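MHC class I protein (Ginglymostoma cirratum, PDB 6LUP) binds a peptide in the groove of its membrane-distal domain and, as other MHC class I molecules do, probably presents it to T cells. Local coordinates at residues K125-W130 against F150-K155; W71-I76 against T91-M95. All blocks are in the same frame, centred on the assembly; numbering follows the deposited sequence.

Contact 1. Residues K125-W130 against F150-K155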
loop_
_atom_site.group_PDB
_atom_site.type_symbol
_atom_site.label_atom_id
_atom_site.label_comp_id
_atom_site.label_asym_id
_atom_site.label_seq_id
_atom_site.Cartn_x
_atom_site.Cartn_y
_atom_site.Cartn_z
ATOM N N LYS A 125 -12.802 16.021 -13.190
ATOM C CA LYS A 125 -14.217 15.688 -13.053
ATOM C C LYS A 125 -15.109 16.927 -13.151
ATOM O O LYS A 125 -16.228 16.851 -13.660
ATOM C CB LYS A 125 -14.456 14.950 -11.728
ATOM C CG LYS A 125 -15.747 14.140 -11.664
ATOM C CD LYS A 125 -15.934 13.463 -10.309
ATOM C CE LYS A 125 -16.323 14.456 -9.218
ATOM N NZ LYS A 125 -16.712 13.789 -7.941
ATOM N N ASP A 126 -14.609 18.065 -12.671
ATOM C CA ASP A 126 -15.381 19.313 -12.663
ATOM C C ASP A 126 -15.541 19.909 -14.057
ATOM O O ASP A 126 -16.647 20.274 -14.453
ATOM C CB ASP A 126 -14.763 20.335 -11.698
ATOM C CG ASP A 126 -14.695 19.822 -10.263
ATOM O OD1 ASP A 126 -15.308 18.768 -9.963
ATOM O OD2 ASP A 126 -14.024 20.476 -9.432
ATOM N N LYS A 127 -14.437 19.992 -14.796
ATOM C CA LYS A 127 -14.452 20.461 -16.181
ATOM C C LYS A 127 -14.915 19.373 -17.147
ATOM O O LYS A 127 -15.293 19.668 -18.280
ATOM C CB LYS A 127 -13.058 20.946 -16.596
ATOM C CG LYS A 127 -12.552 22.173 -15.855
ATOM C CD LYS A 127 -13.221 23.451 -16.343
ATOM C CE LYS A 127 -12.622 24.677 -15.673
ATOM N NZ LYS A 127 -13.367 25.923 -16.012
ATOM N N MET A 128 -14.881 18.123 -16.684
ATOM C CA MET A 128 -15.147 16.935 -17.512
ATOM C C MET A 128 -14.252 16.867 -18.749
ATOM O O MET A 128 -14.716 16.625 -19.866
ATOM C CB MET A 128 -16.634 16.793 -17.860
ATOM C CG MET A 128 -17.473 16.189 -16.743
ATOM S SD MET A 128 -16.774 14.678 -16.032
ATOM C CE MET A 128 -16.769 13.582 -17.448
ATOM N N VAL A 129 -12.960 17.076 -18.518
ATOM C CA VAL A 129 -11.947 17.032 -19.565
ATOM C C VAL A 129 -10.751 16.218 -19.059
ATOM O O VAL A 129 -10.470 16.192 -17.856
ATOM C CB VAL A 129 -11.544 18.468 -20.017
ATOM C CG1 VAL A 129 -10.669 19.164 -18.978
ATOM C CG2 VAL A 129 -10.863 18.453 -21.375
ATOM N N TRP A 130 -10.069 15.535 -19.972
ATOM C CA TRP A 130 -8.880 14.761 -19.622
ATOM C C TRP A 130 -7.626 15.619 -19.717
ATOM O O TRP A 130 -7.471 16.404 -20.653
ATOM C CB TRP A 130 -8.749 13.534 -20.523
ATOM C CG TRP A 130 -9.862 12.550 -20.340
ATOM C CD1 TRP A 130 -11.046 12.523 -21.015
ATOM C CD2 TRP A 130 -9.899 11.450 -19.417
ATOM N NE1 TRP A 130 -11.820 11.474 -20.576
ATOM C CE2 TRP A 130 -11.141 10.800 -19.595
ATOM C CE3 TRP A 130 -9.003 10.949 -18.463
ATOM C CZ2 TRP A 130 -11.512 9.674 -18.849
ATOM C CZ3 TRP A 130 -9.374 9.827 -17.721
ATOM C CH2 TRP A 130 -10.617 9.204 -17.921
ATOM N N PHE A 150 -18.275 7.403 -22.712
ATOM C CA PHE A 150 -17.160 7.033 -21.849
ATOM C C PHE A 150 -17.058 8.000 -20.671
ATOM O O PHE A 150 -17.035 7.571 -19.513
ATOM C CB PHE A 150 -15.854 6.996 -22.649
ATOM C CG PHE A 150 -14.633 6.655 -21.832
ATOM C CD1 PHE A 150 -14.530 5.432 -21.165
ATOM C CD2 PHE A 150 -13.567 7.544 -21.755
ATOM C CE1 PHE A 150 -13.397 5.115 -20.423
ATOM C CE2 PHE A 150 -12.430 7.234 -21.019
ATOM C CZ PHE A 150 -12.345 6.019 -20.351
ATOM N N ASN A 151 -17.032 9.296 -20.980
ATOM C CA ASN A 151 -16.855 10.353 -19.979
ATOM C C ASN A 151 -17.953 10.398 -18.925
ATOM O O ASN A 151 -17.667 10.391 -17.724
ATOM C CB ASN A 151 -16.728 11.725 -20.652
ATOM C CG ASN A 151 -15.407 11.907 -21.376
ATOM O OD1 ASN A 151 -14.412 11.255 -21.061
ATOM N ND2 ASN A 151 -15.393 12.799 -22.358
ATOM N N GLN A 152 -19.202 10.443 -19.376
ATOM C CA GLN A 152 -20.344 10.482 -18.472
ATOM C C GLN A 152 -20.458 9.190 -17.673
ATOM O O GLN A 152 -20.812 9.212 -16.493
ATOM C CB GLN A 152 -21.639 10.777 -19.235
ATOM C CG GLN A 152 -21.800 12.237 -19.635
ATOM C CD GLN A 152 -21.719 13.190 -18.449
ATOM O OE1 GLN A 152 -22.506 13.101 -17.502
ATOM N NE2 GLN A 152 -20.761 14.113 -18.501
ATOM N N GLY A 153 -20.139 8.073 -18.324
ATOM C CA GLY A 153 -20.119 6.764 -17.676
ATOM C C GLY A 153 -19.128 6.706 -16.527
ATOM O O GLY A 153 -19.487 6.347 -15.404
ATOM N N THR A 154 -17.882 7.071 -16.818
ATOM C CA THR A 154 -16.827 7.142 -15.812
ATOM C C THR A 154 -17.242 8.050 -14.648
ATOM O O THR A 154 -17.052 7.705 -13.477
ATOM C CB THR A 154 -15.516 7.653 -16.437
ATOM O OG1 THR A 154 -15.134 6.786 -17.510
ATOM C CG2 THR A 154 -14.397 7.711 -15.408
ATOM N N LYS A 155 -17.823 9.200 -14.984
ATOM C CA LYS A 155 -18.297 10.152 -13.991
ATOM C C LYS A 155 -19.411 9.540 -13.152
ATOM O O LYS A 155 -19.450 9.733 -11.936
ATOM C CB LYS A 155 -18.783 11.428 -14.674
ATOM C CG LYS A 155 -19.175 12.556 -13.732
ATOM C CD LYS A 155 -20.029 13.574 -14.471
ATOM C CE LYS A 155 -20.371 14.781 -13.612
ATOM N NZ LYS A 155 -19.293 15.805 -13.634
#
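W130 and N151 meet through a hydrogen bond at the wall of the class I peptide-binding platform, where the outermost strand 129-131 of the antiparallel sheet passes beneath helix 148-172. The indole NE1 donates to N151 OD1 over 2.6 Å, and the acceptor lies close to the ring plane of the tryptophan. From the carbonyl's side the donor is tilted 26° out of plane, and the amide and indole planes stand 40° apart. Beside this bond the benzene half of W130 runs nearly parallel to the ring of F150 but slid far along it, so that overlap is slight; W130 CZ2 approaches F150 CE2 to 3.4 Å. M128, in the turn before the strand, lies over the helical turn of N151 and K155. Its chain, bent at chi2 (-49°) and chi3, brings CE to 3.3 Å from N151 O, while SD lies against the aliphatic part of K155, 3.8 Å from its CD. Farther out, the other amide atom of N151, ND2, donates to W144 O, which fixes the rotation of the amide and hence the place of OD1. W144 also meets W130 edge-to-face. The backbone of W130 is held by D145 and K141 of helix 135-146, and a G1 beta bulge at M128 and V129, opposite D124, leads into the strand. On the neighbouring helical turn T154 OG1 donates to F150 O at 2.9 Å, above the carbonyl plane.

Contact 2. Residues W71-I76 against T91-M95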
loop_
_atom_site.group_PDB
_atom_site.type_symbol
_atom_site.label_atom_id
_atom_site.label_comp_id
_atom_site.label_asym_id
_atom_site.label_seq_id
_atom_site.Cartn_x
_atom_site.Cartn_y
_atom_site.Cartn_z
ATOM N N TRP A 71 -6.444 -5.026 -21.997
ATOM C CA TRP A 71 -6.389 -3.586 -22.255
ATOM C C TRP A 71 -5.016 -2.991 -21.935
ATOM O O TRP A 71 -4.366 -2.398 -22.801
ATOM C CB TRP A 71 -7.484 -2.866 -21.465
ATOM C CG TRP A 71 -7.526 -1.366 -21.660
ATOM C CD1 TRP A 71 -8.039 -0.691 -22.731
ATOM C CD2 TRP A 71 -7.053 -0.368 -20.747
ATOM N NE1 TRP A 71 -7.913 0.666 -22.545
ATOM C CE2 TRP A 71 -7.310 0.892 -21.336
ATOM C CE3 TRP A 71 -6.433 -0.415 -19.494
ATOM C CZ2 TRP A 71 -6.965 2.096 -20.715
ATOM C CZ3 TRP A 71 -6.092 0.787 -18.872
ATOM C CH2 TRP A 71 -6.359 2.024 -19.487
ATOM N N GLY A 72 -4.579 -3.173 -20.693
ATOM C CA GLY A 72 -3.304 -2.641 -20.237
ATOM C C GLY A 72 -2.095 -3.218 -20.951
ATOM O O GLY A 72 -1.118 -2.507 -21.178
ATOM N N LYS A 73 -2.152 -4.503 -21.299
ATOM C CA LYS A 73 -1.084 -5.109 -22.082
ATOM C C LYS A 73 -0.990 -4.443 -23.455
ATOM O O LYS A 73 0.097 -4.061 -23.886
ATOM C CB LYS A 73 -1.245 -6.626 -22.209
ATOM C CG LYS A 73 0.006 -7.301 -22.765
ATOM C CD LYS A 73 0.136 -8.756 -22.341
ATOM C CE LYS A 73 -0.217 -9.721 -23.462
ATOM N NZ LYS A 73 0.349 -11.076 -23.199
ATOM N N ALA A 74 -2.134 -4.284 -24.123
ATOM C CA ALA A 74 -2.188 -3.566 -25.396
ATOM C C ALA A 74 -1.581 -2.172 -25.246
ATOM O O ALA A 74 -0.838 -1.709 -26.117
ATOM C CB ALA A 74 -3.617 -3.475 -25.898
ATOM N N ASN A 75 -1.889 -1.523 -24.123
ATOM C CA ASN A 75 -1.364 -0.199 -23.815
ATOM C C ASN A 75 0.162 -0.140 -23.836
ATOM O O ASN A 75 0.728 0.779 -24.426
ATOM C CB ASN A 75 -1.901 0.308 -22.470
ATOM C CG ASN A 75 -3.346 0.774 -22.544
ATOM O OD1 ASN A 75 -3.873 1.329 -21.578
ATOM N ND2 ASN A 75 -3.992 0.560 -23.687
ATOM N N ILE A 76 0.827 -1.117 -23.217
ATOM C CA ILE A 76 2.293 -1.084 -23.129
ATOM C C ILE A 76 2.941 -1.098 -24.513
ATOM O O ILE A 76 3.950 -0.430 -24.725
ATOM C CB ILE A 76 2.902 -2.172 -22.198
ATOM C CG1 ILE A 76 2.824 -3.569 -22.826
ATOM C CG2 ILE A 76 2.251 -2.132 -20.818
ATOM C CD1 ILE A 76 3.755 -4.596 -22.207
ATOM N N THR A 91 5.698 -0.669 -17.685
ATOM C CA THR A 91 4.575 -0.714 -16.756
ATOM C C THR A 91 3.440 0.212 -17.186
ATOM O O THR A 91 3.675 1.304 -17.712
ATOM C CB THR A 91 5.036 -0.311 -15.336
ATOM O OG1 THR A 91 6.027 -1.236 -14.880
ATOM C CG2 THR A 91 3.888 -0.321 -14.348
ATOM N N TYR A 92 2.210 -0.240 -16.966
ATOM C CA TYR A 92 1.059 0.645 -16.985
ATOM C C TYR A 92 0.357 0.589 -15.630
ATOM O O TYR A 92 0.300 -0.467 -14.995
ATOM C CB TYR A 92 0.090 0.276 -18.108
ATOM C CG TYR A 92 -0.873 1.390 -18.469
ATOM C CD1 TYR A 92 -0.544 2.339 -19.437
ATOM C CD2 TYR A 92 -2.109 1.502 -17.838
ATOM C CE1 TYR A 92 -1.418 3.362 -19.769
ATOM C CE2 TYR A 92 -2.990 2.521 -18.162
ATOM C CZ TYR A 92 -2.643 3.447 -19.130
ATOM O OH TYR A 92 -3.521 4.459 -19.454
ATOM N N GLN A 93 -0.162 1.729 -15.184
ATOM C CA GLN A 93 -0.854 1.803 -13.904
ATOM C C GLN A 93 -2.145 2.599 -13.998
ATOM O O GLN A 93 -2.221 3.583 -14.735
ATOM C CB GLN A 93 0.055 2.408 -12.837
ATOM C CG GLN A 93 1.179 1.492 -12.394
ATOM C CD GLN A 93 2.259 2.231 -11.637
ATOM O OE1 GLN A 93 3.081 2.934 -12.226
ATOM N NE2 GLN A 93 2.266 2.073 -10.322
ATOM N N LEU A 94 -3.152 2.159 -13.249
ATOM C CA LEU A 94 -4.420 2.869 -13.156
ATOM C C LEU A 94 -4.836 2.979 -11.700
ATOM O O LEU A 94 -4.813 1.996 -10.967
ATOM C CB LEU A 94 -5.509 2.144 -13.947
ATOM C CG LEU A 94 -6.771 2.891 -14.388
ATOM C CD1 LEU A 94 -7.759 1.900 -14.975
ATOM C CD2 LEU A 94 -7.445 3.665 -13.273
ATOM N N MET A 95 -5.213 4.184 -11.294
ATOM C CA MET A 95 -5.777 4.441 -9.981
ATOM C C MET A 95 -7.143 5.055 -10.165
ATOM O O MET A 95 -7.266 6.091 -10.821
ATOM C CB MET A 95 -4.945 5.488 -9.255
ATOM C CG MET A 95 -3.912 4.960 -8.295
ATOM S SD MET A 95 -2.883 6.321 -7.696
ATOM C CE MET A 95 -4.018 7.145 -6.575
#
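The side chains of W71 and Y92 both leave their backbones with CG opposite the main-chain nitrogen (chi1 -180° and -161°), which carries the indole and the phenol ring into the space between helix and strand. There the six-membered ring of W71 and the ring of Y92 lie with planes at 88° in an oblique pairing, and W71 CZ3 comes to 3.6 Å from Y92 CE2. N75, one helical turn on from W71, covers a face of the same tyrosine. Its CB makes a CH-pi contact 4.2 Å from the ring centroid, and its OD1 sits toward the rim, 3.5 Å from Y92 CZ. This oxygen also lies over a face of W71; it is buried and has no hydrogen-bond partner in the model. Helix 55-82 here crosses strand 91-100, part of the floor of the MHC class I peptide-binding groove, with the short axes 8.1 Å apart at closest approach. The bound peptide packs on W71, N75 and Y92 with apolar side chains, and its backbone accepts a hydrogen bond from W71 NE1. Y92 OH is hydrogen-bonded to H113 ND1, which joins the phenol end to the neighbouring floor strand 108-115. I76 CG2 packs 4.2 Å from Y92 CB, near the backbone end of the tyrosine. L94, two residues along the strand, comes loosely to the indole, its CD1 4.4 Å from W71 CZ3.

How the contacts relate
From the N terminus, strand 3-12 and its neighbours come first, and the chain then runs along helix 55-82. Contact 2 closes a loop of 14 residues, the last turns of that helix and the connection to strand 91-100. The chain goes on through strands 108-115 and 118-124 before contact 1 closes a second loop, 19 residues long and mostly helical, between strand 129-131 and helix 148-172. The two loops follow in series, neither nesting nor crossing. Their centres lie 20 Å apart and their nearest atoms about 7 Å. Each ties one groove helix to the same antiparallel sheet, contact 2 at an inner strand and contact 1 at an edge strand, and the bound peptide reaches both.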